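Local atomic coordinates of protein argonaute (PDB entry 1YVU), a protein that acts as a DNA-guided RNA endonuclease, using short single-stranded DNA guides to bind complementary targets and cut the RNA. Residues L70-G75 and M214-H219; D350-E355 and K383-K388; E4-L9 and P307-A312. All coordinates share one frame; numbering follows the deposited sequence.

Contact 1: L70-G75 and M214-H219; sequences LTLSNG and MERSTH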
# COMPACT_ATOMS: atom_id res chain seq x y z
N LEU A 70 -23.55 -6.47 -29.24
CA LEU A 70 -22.27 -6.79 -29.85
C LEU A 70 -21.16 -5.88 -29.32
O LEU A 70 -20.64 -5.02 -30.03
CB LEU A 70 -22.39 -6.72 -31.39
CG LEU A 70 -23.55 -7.43 -32.16
CD1 LEU A 70 -23.71 -6.80 -33.54
CD2 LEU A 70 -23.38 -8.95 -32.27
N THR A 71 -20.82 -6.05 -28.05
CA THR A 71 -19.76 -5.27 -27.42
C THR A 71 -18.36 -5.75 -27.86
O THR A 71 -18.13 -6.95 -28.02
CB THR A 71 -19.89 -5.24 -25.85
OG1 THR A 71 -19.97 -6.57 -25.32
CG2 THR A 71 -21.13 -4.49 -25.42
N LEU A 72 -17.47 -4.81 -28.13
CA LEU A 72 -16.11 -5.12 -28.56
C LEU A 72 -15.12 -4.74 -27.46
O LEU A 72 -15.06 -3.58 -27.06
CB LEU A 72 -15.78 -4.35 -29.84
CG LEU A 72 -14.35 -4.38 -30.39
CD1 LEU A 72 -14.15 -5.61 -31.22
CD2 LEU A 72 -14.09 -3.12 -31.22
N SER A 73 -14.29 -5.69 -27.03
CA SER A 73 -13.31 -5.43 -25.97
C SER A 73 -11.96 -4.83 -26.44
O SER A 73 -11.77 -4.55 -27.63
CB SER A 73 -13.12 -6.69 -25.10
OG SER A 73 -12.62 -7.79 -25.84
N ASN A 74 -11.06 -4.59 -25.48
CA ASN A 74 -9.72 -4.04 -25.70
C ASN A 74 -8.89 -4.97 -26.56
O ASN A 74 -8.12 -4.51 -27.40
CB ASN A 74 -8.98 -3.83 -24.38
CG ASN A 74 -9.65 -2.79 -23.51
OD1 ASN A 74 -9.90 -1.67 -23.95
ND2 ASN A 74 -9.94 -3.16 -22.27
N GLY A 75 -9.06 -6.28 -26.32
CA GLY A 75 -8.36 -7.32 -27.05
C GLY A 75 -8.57 -7.10 -28.53
O GLY A 75 -7.64 -6.68 -29.20
N MSE A 214 -9.09 3.50 -31.33
CA MSE A 214 -10.21 4.40 -31.06
C MSE A 214 -11.44 3.53 -30.95
O MSE A 214 -12.25 3.70 -30.04
CB MSE A 214 -10.41 5.34 -32.22
CG MSE A 214 -11.31 6.51 -31.96
SE MSE A 214 -12.35 6.84 -33.55
CE MSE A 214 -11.00 7.51 -34.66
N GLU A 215 -11.57 2.60 -31.89
CA GLU A 215 -12.69 1.66 -31.89
C GLU A 215 -12.58 0.72 -30.68
O GLU A 215 -13.59 0.17 -30.20
CB GLU A 215 -12.73 0.88 -33.20
CG GLU A 215 -13.40 1.65 -34.34
CD GLU A 215 -13.31 0.93 -35.68
OE1 GLU A 215 -12.84 -0.24 -35.74
OE2 GLU A 215 -13.71 1.54 -36.69
N ARG A 216 -11.36 0.58 -30.17
CA ARG A 216 -11.08 -0.28 -29.01
C ARG A 216 -10.99 0.48 -27.70
O ARG A 216 -10.62 -0.10 -26.67
CB ARG A 216 -9.77 -1.05 -29.20
CG ARG A 216 -9.83 -2.14 -30.25
CD ARG A 216 -8.46 -2.71 -30.43
NE ARG A 216 -8.30 -3.38 -31.72
CZ ARG A 216 -7.14 -3.81 -32.19
NH1 ARG A 216 -6.04 -3.64 -31.45
NH2 ARG A 216 -7.08 -4.41 -33.37
N SER A 217 -11.32 1.77 -27.74
CA SER A 217 -11.26 2.57 -26.52
C SER A 217 -12.50 2.47 -25.63
O SER A 217 -13.64 2.66 -26.06
CB SER A 217 -10.82 4.01 -26.80
OG SER A 217 -11.61 4.61 -27.81
N THR A 218 -12.23 2.07 -24.39
CA THR A 218 -13.23 1.86 -23.34
C THR A 218 -14.01 3.09 -22.84
O THR A 218 -15.20 2.96 -22.51
CB THR A 218 -12.57 1.24 -22.13
OG1 THR A 218 -11.21 1.69 -22.06
CG2 THR A 218 -12.59 -0.26 -22.23
N HIS A 219 -13.32 4.23 -22.72
CA HIS A 219 -13.92 5.49 -22.25
C HIS A 219 -13.98 6.54 -23.34
O HIS A 219 -13.34 6.39 -24.38
CB HIS A 219 -13.11 6.05 -21.08
CG HIS A 219 -13.24 5.28 -19.80
ND1 HIS A 219 -13.84 5.81 -18.67
CD2 HIS A 219 -12.76 4.07 -19.43
CE1 HIS A 219 -13.72 4.97 -17.67
NE2 HIS A 219 -13.08 3.90 -18.10
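Arg-216 and Asn-74 carry most of this meeting between the N-terminal domain and the PAZ domain, with Leu-72 next. The arginine runs extended from CG to NE, laying its aliphatic part against the main-chain oxygens of Ser-73 and Asn-74. Its CD lies 3.5 Å from Asn-74 O, and CG is 4.1 Å from Ser-73 O. At the tip, Gly-75 O stands 3.9 Å above one face of the guanidinium, displaced toward its rim. The length of arginine suits this place, since its methylenes cover two carbonyls before the charged tip arrives. Its charge is answered by a salt bridge from NH2 to Glu-76.

Leu-72 points toward 214-219. With CG anti to the backbone N (chi1 172°), its CD2 reaches a place 3.5 Å from Glu-215 O, close to where helix 207-215 gives out. Further along, the methyl CG2 of Thr-218 packs 4.1 Å from Asn-74 CG, the two side chains crossing at about a right angle.

Behind this first shell, each segment is held from behind. Ser-217 N bonds the carbonyl of Met-214 (modelled as selenomethionine), which secures the bend after the helix. Ser-73 OG bonds Glu-79 and Ile-77 O, tying it to the start of strand 78-82.

Helix 32-46 borders both segments: its Arg-41 touches Asn-74 and Thr-218, while Trp-40 bonds Thr-218 O and stacks on His-219. Strand 78-82 flanks 69-72, which is an outermost strand of its small antiparallel sheet, and helix 220-231 packs on Met-214 and Ser-217.

Contact 2: D350-E355 and K383-K388; sequences DVLSVE and KGIKLK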
# COMPACT_ATOMS: atom_id res chain seq x y z
N ASP A 350 28.67 -9.85 21.07
CA ASP A 350 29.27 -9.09 22.17
C ASP A 350 30.19 -7.92 21.77
O ASP A 350 30.20 -6.90 22.44
CB ASP A 350 29.94 -10.01 23.25
CG ASP A 350 30.63 -11.27 22.66
OD1 ASP A 350 31.37 -11.16 21.65
OD2 ASP A 350 30.46 -12.38 23.25
N VAL A 351 30.86 -8.06 20.62
CA VAL A 351 31.77 -7.06 20.06
C VAL A 351 31.32 -6.68 18.65
O VAL A 351 31.07 -7.56 17.82
CB VAL A 351 33.21 -7.65 19.99
CG1 VAL A 351 34.12 -6.90 19.00
CG2 VAL A 351 33.81 -7.63 21.37
N LEU A 352 31.30 -5.38 18.33
CA LEU A 352 30.86 -4.91 17.00
C LEU A 352 31.83 -4.01 16.18
O LEU A 352 32.58 -3.22 16.75
CB LEU A 352 29.53 -4.17 17.13
CG LEU A 352 28.16 -4.79 16.87
CD1 LEU A 352 27.98 -6.15 17.45
CD2 LEU A 352 27.20 -3.87 17.49
N SER A 353 31.78 -4.13 14.85
CA SER A 353 32.61 -3.32 13.95
C SER A 353 31.72 -2.28 13.28
O SER A 353 30.81 -2.63 12.53
CB SER A 353 33.34 -4.20 12.91
OG SER A 353 32.44 -5.03 12.20
N VAL A 354 31.95 -1.01 13.63
CA VAL A 354 31.16 0.14 13.15
C VAL A 354 31.94 1.14 12.30
O VAL A 354 33.10 1.40 12.59
CB VAL A 354 30.58 0.92 14.39
CG1 VAL A 354 29.72 2.11 13.98
CG2 VAL A 354 29.75 -0.00 15.26
N GLU A 355 31.31 1.64 11.24
CA GLU A 355 31.88 2.72 10.41
C GLU A 355 31.04 3.98 10.74
O GLU A 355 29.85 3.88 11.07
CB GLU A 355 31.77 2.41 8.90
CG GLU A 355 33.05 1.83 8.24
CD GLU A 355 33.79 2.79 7.31
OE1 GLU A 355 33.16 3.42 6.43
OE2 GLU A 355 35.02 2.89 7.44
N LYS A 383 26.11 -2.34 28.82
CA LYS A 383 24.99 -3.19 28.47
C LYS A 383 25.50 -4.44 27.78
O LYS A 383 24.73 -5.22 27.23
CB LYS A 383 23.95 -2.48 27.62
CG LYS A 383 22.71 -2.19 28.39
CD LYS A 383 21.89 -1.27 27.61
CE LYS A 383 20.84 -0.69 28.46
NZ LYS A 383 19.95 0.08 27.55
N GLY A 384 26.83 -4.60 27.84
CA GLY A 384 27.48 -5.78 27.30
C GLY A 384 28.01 -5.76 25.89
O GLY A 384 28.87 -6.59 25.53
N ILE A 385 27.48 -4.85 25.07
CA ILE A 385 27.92 -4.73 23.68
C ILE A 385 28.92 -3.60 23.56
O ILE A 385 28.68 -2.47 23.96
CB ILE A 385 26.76 -4.54 22.68
CG1 ILE A 385 25.70 -5.62 22.89
CG2 ILE A 385 27.29 -4.61 21.22
CD1 ILE A 385 24.58 -5.20 23.79
N LYS A 386 30.06 -3.95 22.98
CA LYS A 386 31.15 -3.03 22.77
C LYS A 386 31.33 -2.67 21.29
O LYS A 386 31.47 -3.56 20.43
CB LYS A 386 32.44 -3.66 23.35
CG LYS A 386 32.31 -4.11 24.81
CD LYS A 386 33.10 -5.37 25.07
CE LYS A 386 32.64 -6.04 26.36
NZ LYS A 386 33.34 -7.35 26.52
N LEU A 387 31.22 -1.37 20.98
CA LEU A 387 31.46 -0.91 19.61
C LEU A 387 32.95 -0.64 19.49
O LEU A 387 33.58 -0.08 20.40
CB LEU A 387 30.74 0.39 19.27
CG LEU A 387 29.25 0.60 19.45
CD1 LEU A 387 28.88 1.75 18.53
CD2 LEU A 387 28.49 -0.62 19.10
N LYS A 388 33.50 -1.13 18.38
CA LYS A 388 34.90 -0.96 18.04
C LYS A 388 34.88 -0.27 16.69
O LYS A 388 34.48 -0.87 15.67
CB LYS A 388 35.59 -2.32 17.94
CG LYS A 388 35.78 -3.01 19.27
CD LYS A 388 36.66 -4.24 19.17
CE LYS A 388 37.08 -4.69 20.56
NZ LYS A 388 37.75 -6.01 20.51
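Strands 351-355 and 386-388 run parallel, their short axes 4.7 Å apart at closest and 38° from alignment, joined through four backbone hydrogen bonds, the first lent by Asp-350 O just ahead of its strand. Lys-386 serves Asp-350 O with its N and Leu-352 N with its O. Lys-388 does the same for Leu-352 O and Val-354 N, the last bond being the longest at 3.3 Å, its donor above the carbonyl plane.

Branched apolar residues fill the face that carries Leu-352 and Leu-387. Leu-387 divides its two methyls: CD2 meets Leu-352 CD2 at 3.8 Å, and CD1 meets Val-354 CG2, also at 3.8 Å. The same Leu-352 CD2 also touches Ile-385 CG2, again 3.8 Å away, so one methyl bridges two neighbours on the adjoining chain.

The face of Val-351, Lys-386 and Lys-388 is more polar. Lys-388 stretches out beyond CG and passes diagonally over Val-351, its CD lying 3.7 Å from Val-351 CG1. Both lysines are exposed, as suits long charged chains whose methylenes can cover a strand. Gly-384, at phi 93°, takes a turn in which a side chain would be jammed against the preceding carbonyl.

The two strands are successive in the chain and joined by helix 368-381, a beta-alpha-beta crossover in the parallel sheet of the Mid domain, whose fold is Rossmann-like in argonautes. Ile-377 and Leu-380 of that helix cover Leu-387. Strand 386-396 is outermost, while 351-360 lies between it and 419-424, whose Leu-419 and Ile-421 pack on Val-354.

Contact 3: E4-L9 and P307-A312; sequences EALLNL and PEEERA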
# COMPACT_ATOMS: atom_id res chain seq x y z
N GLU A 4 -18.11 6.99 20.06
CA GLU A 4 -17.10 5.95 20.42
C GLU A 4 -16.43 5.50 19.11
O GLU A 4 -16.58 4.34 18.70
CB GLU A 4 -17.79 4.75 21.10
CG GLU A 4 -18.75 5.13 22.27
CD GLU A 4 -19.58 3.94 22.81
OE1 GLU A 4 -19.09 2.79 22.74
OE2 GLU A 4 -20.72 4.18 23.30
N ALA A 5 -15.76 6.45 18.45
CA ALA A 5 -15.03 6.28 17.16
C ALA A 5 -15.83 6.04 15.86
O ALA A 5 -16.32 4.93 15.60
CB ALA A 5 -13.91 5.25 17.30
N LEU A 6 -15.90 7.08 15.02
CA LEU A 6 -16.64 7.04 13.76
C LEU A 6 -15.80 6.62 12.57
O LEU A 6 -14.59 6.80 12.58
CB LEU A 6 -17.26 8.40 13.46
CG LEU A 6 -18.17 9.08 14.46
CD1 LEU A 6 -18.81 10.28 13.77
CD2 LEU A 6 -19.23 8.15 14.88
N LEU A 7 -16.46 6.04 11.56
CA LEU A 7 -15.83 5.60 10.31
C LEU A 7 -16.66 5.98 9.08
O LEU A 7 -17.91 6.04 9.16
CB LEU A 7 -15.69 4.07 10.26
CG LEU A 7 -14.78 3.22 11.14
CD1 LEU A 7 -15.63 2.50 12.16
CD2 LEU A 7 -14.02 2.20 10.35
N ASN A 8 -15.96 6.02 7.93
CA ASN A 8 -16.44 6.31 6.56
C ASN A 8 -17.46 5.30 6.09
O ASN A 8 -17.56 5.07 4.87
CB ASN A 8 -15.31 6.06 5.55
CG ASN A 8 -14.19 7.00 5.66
OD1 ASN A 8 -14.18 8.04 5.01
ND2 ASN A 8 -13.19 6.62 6.43
N LEU A 9 -18.11 4.60 7.01
CA LEU A 9 -19.07 3.56 6.65
C LEU A 9 -20.49 3.94 6.95
O LEU A 9 -20.79 4.37 8.04
CB LEU A 9 -18.72 2.25 7.36
CG LEU A 9 -17.29 1.74 7.14
CD1 LEU A 9 -16.87 0.79 8.21
CD2 LEU A 9 -17.17 1.14 5.79
N PRO A 307 -27.26 8.65 7.09
CA PRO A 307 -26.56 9.92 7.38
C PRO A 307 -25.56 9.71 8.52
O PRO A 307 -24.62 10.49 8.70
CB PRO A 307 -27.70 10.83 7.84
CG PRO A 307 -28.87 10.31 7.05
CD PRO A 307 -28.72 8.83 7.26
N GLU A 308 -25.77 8.63 9.25
CA GLU A 308 -24.97 8.25 10.39
C GLU A 308 -23.84 7.22 10.12
O GLU A 308 -24.09 6.10 9.62
CB GLU A 308 -25.89 7.78 11.53
CG GLU A 308 -26.72 8.92 12.15
CD GLU A 308 -26.62 8.97 13.66
OE1 GLU A 308 -27.21 8.08 14.33
OE2 GLU A 308 -25.97 9.89 14.19
N GLU A 309 -22.62 7.60 10.52
CA GLU A 309 -21.41 6.80 10.39
C GLU A 309 -21.54 5.55 11.21
O GLU A 309 -22.36 5.52 12.12
CB GLU A 309 -20.21 7.57 10.94
CG GLU A 309 -19.67 8.71 10.07
CD GLU A 309 -20.53 9.96 10.01
OE1 GLU A 309 -21.38 10.21 10.91
OE2 GLU A 309 -20.34 10.72 9.03
N GLU A 310 -20.78 4.52 10.87
CA GLU A 310 -20.84 3.30 11.65
C GLU A 310 -19.74 3.44 12.69
O GLU A 310 -18.63 3.89 12.39
CB GLU A 310 -20.63 2.06 10.78
CG GLU A 310 -21.76 1.76 9.78
CD GLU A 310 -23.10 1.35 10.40
OE1 GLU A 310 -23.17 0.26 11.03
OE2 GLU A 310 -24.10 2.11 10.22
N ARG A 311 -20.13 3.21 13.94
CA ARG A 311 -19.21 3.31 15.06
C ARG A 311 -18.43 2.04 15.23
O ARG A 311 -18.94 0.96 14.91
CB ARG A 311 -19.98 3.63 16.34
CG ARG A 311 -20.35 5.09 16.48
CD ARG A 311 -21.86 5.36 16.40
NE ARG A 311 -22.16 6.55 15.60
CZ ARG A 311 -22.53 7.74 16.08
NH1 ARG A 311 -22.65 7.95 17.39
NH2 ARG A 311 -22.74 8.74 15.23
N ALA A 312 -17.20 2.17 15.71
CA ALA A 312 -16.31 1.03 15.96
C ALA A 312 -16.84 0.16 17.08
O ALA A 312 -17.63 0.64 17.89
CB ALA A 312 -14.93 1.51 16.34
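Leu-6 can be followed atom by atom across 307-312. Its CB rests 4.0 Å from Glu-309 CB. From there CG turns beside the backbone N, anti to the carbonyl carbon (chi1 -56°), and the two methyls part company. CD1 comes 3.8 Å from Glu-309 OE1, a carboxylate gripped by Arg-288 and Tyr-10. CD2 lies over one face of the Arg-311 guanidinium, toward its rim, 3.4 Å from NE.

Leu-6 and Arg-311 form an antiparallel non-hydrogen-bonded pair, which explains why their side chains run side by side in the same direction. The pairing joins the start of the N-terminal domain to linker L2, and Leu-6 also bonds through its backbone to Phe-607 of the PIWI domain, so strand 6-7 is flanked on both sides. An alanine in place of Leu-6 removes CD2 from the guanidinium face and would probably leave Arg-311 freer to swing.

Next to the pair, Ala-312 N gives a good bond to Ala-5 O (2.9 Å), while those from Leu-7 N to Glu-310 O and Glu-310 N to Leu-9 O are weak. Small residues suit this end, where the CB atoms of Ala-5 and Ala-312 approach to 4.0 Å.

How the contacts relate
The three contacts lie far apart and none touches another. Contact 1 is nested along the chain within the long loop that contact 3 closes, their centres 41 Å apart and nearest atoms about 23 Å. Both involve the PAZ lobe, contact 1 between two of its domains and contact 3 between its first residues and linker L2, beside PIWI-domain strand 606-607. Contact 2 follows in series and is internal to the Mid domain of the other lobe; its centre is 64 Å from that of contact 1, across the chain's centre, and 51 Å from that of contact 3. All lie away from the calcium held by Asp-502 and Asp-683, where cleavage probably occurs.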